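Local coordinates for protein aspartate aminotransferase (Thermotoga maritima, PDB 1O4S) that catalyses the reversible transfer of an amino group from L-aspartate to 2-oxoglutarate, giving oxaloacetate and L-glutamate, with pyridoxal 5'-phosphate as cofactor, at residues N116-L121 with P140-A145. Sequence-based numbering, arbitrary orientation.
Sequences NAFMAL and PQIILA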
loop_
_atom_site.group_PDB
_atom_site.type_symbol
_atom_site.label_atom_id
_atom_site.label_comp_id
_atom_site.label_asym_id
_atom_site.label_seq_id
_atom_site.Cartn_x
_atom_site.Cartn_y
_atom_site.Cartn_z
ATOM N N ASN B 116 -2.640 -7.514 -4.583
ATOM C CA ASN B 116 -3.830 -7.115 -5.342
ATOM C C ASN B 116 -4.378 -8.231 -6.231
ATOM O O ASN B 116 -5.589 -8.367 -6.340
ATOM C CB ASN B 116 -3.591 -5.886 -6.220
ATOM C CG ASN B 116 -3.391 -4.595 -5.441
ATOM O OD1 ASN B 116 -3.607 -4.505 -4.223
ATOM N ND2 ASN B 116 -2.989 -3.566 -6.172
ATOM N N ALA B 117 -3.489 -9.020 -6.843
ATOM C CA ALA B 117 -3.875 -10.188 -7.651
ATOM C C ALA B 117 -4.632 -11.229 -6.825
ATOM O O ALA B 117 -5.707 -11.723 -7.220
ATOM C CB ALA B 117 -2.635 -10.831 -8.319
ATOM N N PHE B 118 -4.074 -11.555 -5.666
ATOM C CA PHE B 118 -4.707 -12.523 -4.785
ATOM C C PHE B 118 -6.053 -12.001 -4.289
ATOM O O PHE B 118 -7.012 -12.738 -4.249
ATOM C CB PHE B 118 -3.777 -12.852 -3.632
ATOM C CG PHE B 118 -2.491 -13.531 -4.075
ATOM C CD1 PHE B 118 -2.520 -14.578 -4.998
ATOM C CD2 PHE B 118 -1.263 -13.152 -3.539
ATOM C CE1 PHE B 118 -1.347 -15.214 -5.381
ATOM C CE2 PHE B 118 -0.095 -13.793 -3.902
ATOM C CZ PHE B 118 -0.134 -14.808 -4.830
ATOM N N MET B 119 -6.116 -10.726 -3.908
ATOM C CA MET B 119 -7.360 -10.141 -3.416
ATOM C C MET B 119 -8.420 -10.077 -4.554
ATOM O O MET B 119 -9.637 -10.221 -4.312
ATOM C CB MET B 119 -7.105 -8.721 -2.888
ATOM C CG MET B 119 -6.338 -8.611 -1.617
ATOM S SD MET B 119 -7.247 -9.280 -0.184
ATOM C CE MET B 119 -8.410 -8.025 0.108
ATOM N N ALA B 120 -7.954 -9.880 -5.784
ATOM C CA ALA B 120 -8.847 -9.716 -6.913
ATOM C C ALA B 120 -9.361 -11.028 -7.430
ATOM O O ALA B 120 -10.466 -11.082 -7.927
ATOM C CB ALA B 120 -8.185 -8.949 -8.012
ATOM N N LEU B 121 -8.595 -12.091 -7.262
ATOM C CA LEU B 121 -8.907 -13.362 -7.875
ATOM C C LEU B 121 -9.354 -14.436 -6.903
ATOM O O LEU B 121 -9.948 -15.421 -7.333
ATOM C CB LEU B 121 -7.682 -13.906 -8.623
ATOM C CG LEU B 121 -7.130 -13.071 -9.757
ATOM C CD1 LEU B 121 -5.975 -13.819 -10.387
ATOM C CD2 LEU B 121 -8.223 -12.746 -10.761
ATOM N N PRO B 140 2.042 -15.521 3.153
ATOM C CA PRO B 140 1.380 -14.469 3.919
ATOM C C PRO B 140 0.297 -13.749 3.113
ATOM O O PRO B 140 -0.794 -13.605 3.638
ATOM C CB PRO B 140 2.539 -13.557 4.288
ATOM C CG PRO B 140 3.656 -14.568 4.541
ATOM C CD PRO B 140 3.501 -15.512 3.385
ATOM N N GLN B 141 0.571 -13.399 1.858
ATOM C CA GLN B 141 -0.380 -12.636 1.032
ATOM C C GLN B 141 -1.608 -13.455 0.698
ATOM O O GLN B 141 -2.755 -12.977 0.803
ATOM C CB GLN B 141 0.281 -12.144 -0.250
ATOM C CG GLN B 141 1.343 -11.088 -0.052
ATOM C CD GLN B 141 1.977 -10.639 -1.351
ATOM O OE1 GLN B 141 1.956 -11.379 -2.328
ATOM N NE2 GLN B 141 2.536 -9.435 -1.367
ATOM N N ILE B 142 -1.379 -14.707 0.339
ATOM C CA ILE B 142 -2.490 -15.592 -0.009
ATOM C C ILE B 142 -3.349 -15.821 1.219
ATOM O O ILE B 142 -4.572 -15.775 1.106
ATOM C CB ILE B 142 -1.980 -16.933 -0.603
ATOM C CG1 ILE B 142 -1.285 -16.664 -1.939
ATOM C CG2 ILE B 142 -3.122 -17.936 -0.728
ATOM C CD1 ILE B 142 -0.210 -17.694 -2.269
ATOM N N ILE B 143 -2.707 -16.048 2.376
ATOM C CA ILE B 143 -3.416 -16.145 3.652
ATOM C C ILE B 143 -4.269 -14.899 3.937
ATOM O O ILE B 143 -5.434 -15.019 4.247
ATOM C CB ILE B 143 -2.448 -16.362 4.874
ATOM C CG1 ILE B 143 -1.757 -17.740 4.864
ATOM C CG2 ILE B 143 -3.215 -16.199 6.172
ATOM C CD1 ILE B 143 -2.544 -18.790 4.236
ATOM N N LEU B 144 -3.667 -13.712 3.825
ATOM C CA LEU B 144 -4.383 -12.465 4.071
ATOM C C LEU B 144 -5.573 -12.280 3.146
ATOM O O LEU B 144 -6.601 -11.734 3.550
ATOM C CB LEU B 144 -3.445 -11.276 3.935
ATOM C CG LEU B 144 -2.424 -11.114 5.036
ATOM C CD1 LEU B 144 -1.582 -9.916 4.632
ATOM C CD2 LEU B 144 -3.072 -10.940 6.393
ATOM N N ALA B 145 -5.445 -12.782 1.915
ATOM C CA ALA B 145 -6.530 -12.747 0.936
ATOM C C ALA B 145 -7.608 -13.826 1.115
ATOM O O ALA B 145 -8.548 -13.845 0.369
ATOM C CB ALA B 145 -5.965 -12.768 -0.494
#
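The Phe118 ring lies with one face over the Ile142 side chain. Ile142 CG1 sits 3.5 Å from the ring centroid and only 8° off the ring normal. This is a CH-pi contact over the ring centre. Ile142 CD1 reaches further along the same face, 3.9 Å from Phe118 CZ. CG of Phe118 is anti to its carbonyl carbon (chi1 -64°), which swings the ring toward helix 138-144. Gln141 meets the ring at its edge. Its chain is extended beyond CG, and OE1 lies in the ring plane 3.5 Å from Phe118 CE2. Ring and amide planes are 68° apart. OE1 is buried here and has no hydrogen-bond donor in the model; it faces the C-H edge of the ring. NE2 donates a hydrogen bond to His274 O of the second subunit and a weak one to Lys111 O. In the large PLP-binding domain of this class-I (fold type I) aminotransferase, the contact packs the C-terminal part of helix 109-121 against helix 138-144 and Ala145, just after it. The Gln141 side chain is about 7 Å from bound PLP at nearest atoms. Nearer the Phe118 backbone the packing passes to Ala145. Ala145 CB is 3.8 Å from Phe118 CB, and the two backbones come closest at Met119 and Ala145, with CA atoms 5.1 Å apart. The Met119 chain bends at chi2 and chi3, which lays SD against Ala145, 3.7 Å from its CB. An alanine at Phe118 would remove the ring, and would probably cost the helix pair its CH-pi packing on Ile142 and the edge contact with Gln141. Met119 also packs on Leu144 of the second subunit, and Ala145 O is hydrogen-bonded to Arg17 NH2 of that subunit.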